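Regulatory protein AsnC (Escherichia coli, PDB 2CG4) activates transcription of asnA, regulates transcription of its own gene and represses gidA expression at a post-transcriptional level, acting as a sequence-specific DNA-binding protein. Local coordinates at residues N8-I13 against H40-K45. The protein carries 1 engineered substitution. Sequence-based numbering, arbitrary orientation.
Sequences NLDRGI and HVRVEK
R42, reaching from helix 36-49 to helix 8-19, illustrates how one arginine can serve two residues of a neighbouring helix: the carboxylate of D10 at the rim of its guanidinium and the aliphatic side chain of I13 against the base of its chain. NH1 donates to OD1 of D10 at 2.9 Å, a salt bridge whose hydrogen bond is clearly bent, with an N-H...O angle of 131°. The oxygen lies near the guanidinium plane, yet the nitrogen meets it from above the carboxylate plane, and the two flat groups stand 74° apart. A bend at chi2 lays the R42 chain back toward the N-terminal end of helix 8-19. NH1 also forms a salt bridge with D7, just ahead of that helix, and is thus shared between two acidic groups. A water donates to D10 OD1 and, at 2.9 Å, to the carbonyl O of R42, linking the same two residues a second time.

L9, its CG anti to the backbone N, is modelled with CD2 over one guanidinium face, but too close for the exact fit to be trusted. Further along, I13 carries the apolar side: its CD1 tip packs on R42 CB at 3.6 Å, and its CG2 branch meets V43 CG2, also at 3.6 Å. L9 additionally touches F32 and V43 touches Y25, so helix 25-32 joins the same core. The axes of segments 8-13 and 40-45 cross almost perpendicularly (-88°), 10.3 Å apart at closest approach. This is the three-helix core of an AsnC-type helix-turn-helix domain, in which the first helix packs across the probable DNA-recognition helix, 36-49.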
ATOM      1  N   ASN A   8     -13.631  40.176 -20.241  1.00 66.69           N
ATOM      2  CA  ASN A   8     -13.806  39.251 -21.356  1.00 65.98           C
ATOM      3  C   ASN A   8     -13.052  39.691 -22.612  1.00 64.62           C
ATOM      4  O   ASN A   8     -12.911  38.919 -23.564  1.00 65.00           O
ATOM      5  CB  ASN A   8     -15.290  39.019 -21.657  1.00 66.09           C
ATOM      6  CG  ASN A   8     -15.944  38.079 -20.655  1.00 68.38           C
ATOM      7  OD1 ASN A   8     -15.659  36.874 -20.630  1.00 69.43           O
ATOM      8  ND2 ASN A   8     -16.819  38.626 -19.815  1.00 67.97           N
ATOM      9  N   LEU A   9     -12.563  40.926 -22.608  1.00 62.38           N
ATOM     10  CA  LEU A   9     -11.614  41.364 -23.627  1.00 60.63           C
ATOM     11  C   LEU A   9     -10.273  40.671 -23.432  1.00 59.44           C
ATOM     12  O   LEU A   9      -9.664  40.194 -24.387  1.00 59.09           O
ATOM     13  CB  LEU A   9     -11.420  42.884 -23.589  1.00 60.21           C
ATOM     14  CG  LEU A   9     -10.380  43.402 -24.585  1.00 58.63           C
ATOM     15  CD1 LEU A   9     -10.928  43.367 -26.007  1.00 58.39           C
ATOM     16  CD2 LEU A   9      -9.900  44.794 -24.221  1.00 56.92           C
ATOM     17  N   ASP A  10      -9.822  40.632 -22.183  1.00 58.07           N
ATOM     18  CA  ASP A  10      -8.595  39.949 -21.811  1.00 56.64           C
ATOM     19  C   ASP A  10      -8.624  38.464 -22.177  1.00 55.88           C
ATOM     20  O   ASP A  10      -7.660  37.936 -22.725  1.00 55.25           O
ATOM     21  CB  ASP A  10      -8.344  40.125 -20.315  1.00 56.76           C
ATOM     22  CG  ASP A  10      -7.767  41.487 -19.978  1.00 56.50           C
ATOM     23  OD1 ASP A  10      -7.153  42.107 -20.872  1.00 55.97           O
ATOM     24  OD2 ASP A  10      -7.917  41.934 -18.821  1.00 56.34           O
ATOM     25  N   ARG A  11      -9.736  37.801 -21.877  1.00 55.22           N
ATOM     26  CA  ARG A  11      -9.913  36.394 -22.214  1.00 54.67           C
ATOM     27  C   ARG A  11      -9.914  36.172 -23.722  1.00 54.15           C
ATOM     28  O   ARG A  11      -9.321  35.212 -24.217  1.00 55.25           O
ATOM     29  CB  ARG A  11     -11.206  35.849 -21.606  1.00 54.61           C
ATOM     30  CG  ARG A  11     -11.142  35.650 -20.101  1.00 55.42           C
ATOM     31  CD  ARG A  11     -12.490  35.244 -19.529  1.00 57.06           C
ATOM     32  NE  ARG A  11     -12.483  35.296 -18.069  1.00 60.43           N
ATOM     33  CZ  ARG A  11     -12.923  36.327 -17.351  1.00 63.14           C
ATOM     34  NH1 ARG A  11     -13.419  37.404 -17.952  1.00 62.48           N
ATOM     35  NH2 ARG A  11     -12.870  36.283 -16.024  1.00 63.28           N
ATOM     36  N   GLY A  12     -10.587  37.057 -24.449  1.00 53.08           N
ATOM     37  CA  GLY A  12     -10.658  36.958 -25.902  1.00 51.01           C
ATOM     38  C   GLY A  12      -9.286  37.064 -26.537  1.00 49.41           C
ATOM     39  O   GLY A  12      -8.964  36.336 -27.480  1.00 50.06           O
ATOM     40  N   ILE A  13      -8.476  37.975 -26.016  1.00 48.19           N
ATOM     41  CA  ILE A  13      -7.104  38.146 -26.479  1.00 47.09           C
ATOM     42  C   ILE A  13      -6.273  36.902 -26.193  1.00 46.72           C
ATOM     43  O   ILE A  13      -5.526  36.441 -27.058  1.00 46.68           O
ATOM     44  CB  ILE A  13      -6.443  39.373 -25.833  1.00 46.57           C
ATOM     45  CG1 ILE A  13      -7.025  40.658 -26.430  1.00 46.68           C
ATOM     46  CG2 ILE A  13      -4.933  39.330 -26.020  1.00 46.76           C
ATOM     47  CD1 ILE A  13      -6.729  41.897 -25.616  1.00 46.35           C
ATOM     48  N   HIS A  40      -2.878  46.222 -27.747  1.00 48.92           N
ATOM     49  CA  HIS A  40      -1.466  46.301 -27.404  1.00 47.82           C
ATOM     50  C   HIS A  40      -1.280  46.460 -25.890  1.00 47.95           C
ATOM     51  O   HIS A  40      -0.364  45.886 -25.298  1.00 47.53           O
ATOM     52  CB  HIS A  40      -0.796  47.449 -28.162  1.00 46.87           C
ATOM     53  CG  HIS A  40       0.685  47.517 -27.965  1.00 45.43           C
ATOM     54  ND1 HIS A  40       1.582  47.132 -28.937  1.00 48.26           N
ATOM     55  CD2 HIS A  40       1.426  47.920 -26.905  1.00 44.57           C
ATOM     56  CE1 HIS A  40       2.813  47.297 -28.485  1.00 49.41           C
ATOM     57  NE2 HIS A  40       2.747  47.774 -27.254  1.00 45.40           N
ATOM     58  N   VAL A  41      -2.163  47.241 -25.271  1.00 48.21           N
ATOM     59  CA  VAL A  41      -1.975  47.668 -23.887  1.00 47.86           C
ATOM     60  C   VAL A  41      -2.493  46.605 -22.914  1.00 47.11           C
ATOM     61  O   VAL A  41      -1.854  46.311 -21.911  1.00 47.12           O
ATOM     62  CB  VAL A  41      -2.630  49.060 -23.627  1.00 48.42           C
ATOM     63  CG1 VAL A  41      -3.068  49.209 -22.177  1.00 47.78           C
ATOM     64  CG2 VAL A  41      -1.665  50.175 -24.006  1.00 48.02           C
ATOM     65  N   ARG A  42      -3.645  46.025 -23.233  1.00 47.03           N
ATOM     66  CA  ARG A  42      -4.150  44.852 -22.531  1.00 47.42           C
ATOM     67  C   ARG A  42      -3.087  43.762 -22.405  1.00 47.67           C
ATOM     68  O   ARG A  42      -2.796  43.299 -21.303  1.00 48.84           O
ATOM     69  CB  ARG A  42      -5.385  44.295 -23.248  1.00 47.07           C
ATOM     70  CG  ARG A  42      -6.539  45.279 -23.346  1.00 47.85           C
ATOM     71  CD  ARG A  42      -6.765  45.992 -22.021  1.00 48.67           C
ATOM     72  NE  ARG A  42      -8.150  46.420 -21.860  1.00 49.09           N
ATOM     73  CZ  ARG A  42      -9.099  45.695 -21.278  1.00 50.19           C
ATOM     74  NH1 ARG A  42      -8.818  44.489 -20.802  1.00 50.90           N
ATOM     75  NH2 ARG A  42     -10.336  46.170 -21.181  1.00 47.71           N
ATOM     76  N   VAL A  43      -2.520  43.356 -23.540  1.00 47.40           N
ATOM     77  CA  VAL A  43      -1.438  42.373 -23.582  1.00 47.28           C
ATOM     78  C   VAL A  43      -0.270  42.776 -22.675  1.00 48.41           C
ATOM     79  O   VAL A  43       0.326  41.932 -21.996  1.00 48.82           O
ATOM     80  CB  VAL A  43      -0.938  42.152 -25.040  1.00 46.87           C
ATOM     81  CG1 VAL A  43       0.442  41.505 -25.062  1.00 45.38           C
ATOM     82  CG2 VAL A  43      -1.943  41.320 -25.831  1.00 45.31           C
ATOM     83  N   GLU A  44       0.044  44.070 -22.661  1.00 49.01           N
ATOM     84  CA  GLU A  44       1.196  44.581 -21.922  1.00 50.10           C
ATOM     85  C   GLU A  44       0.947  44.602 -20.417  1.00 49.32           C
ATOM     86  O   GLU A  44       1.863  44.391 -19.624  1.00 49.30           O
ATOM     87  CB  GLU A  44       1.555  45.988 -22.401  1.00 50.70           C
ATOM     88  CG  GLU A  44       3.045  46.216 -22.620  1.00 56.89           C
ATOM     89  CD  GLU A  44       3.861  46.158 -21.337  1.00 62.42           C
ATOM     90  OE1 GLU A  44       4.538  47.160 -21.019  1.00 64.97           O
ATOM     91  OE2 GLU A  44       3.835  45.113 -20.651  1.00 65.69           O
ATOM     92  N   LYS A  45      -0.294  44.875 -20.028  1.00 48.61           N
ATOM     93  CA  LYS A  45      -0.680  44.784 -18.626  1.00 48.78           C
ATOM     94  C   LYS A  45      -0.586  43.334 -18.136  1.00 47.97           C
ATOM     95  O   LYS A  45      -0.006  43.069 -17.085  1.00 48.34           O
ATOM     96  CB  LYS A  45      -2.088  45.346 -18.413  1.00 48.79           C
ATOM     97  CG  LYS A  45      -2.153  46.872 -18.271  1.00 50.39           C
ATOM     98  CD  LYS A  45      -3.579  47.370 -18.516  1.00 52.78           C
ATOM     99  CE  LYS A  45      -3.640  48.879 -18.728  1.00 55.83           C
ATOM    100  NZ  LYS A  45      -4.974  49.317 -19.252  1.00 54.33           N
TER
HETATM  101  O   HOH W   1      -5.259  43.380 -19.695  1.00 49.83           O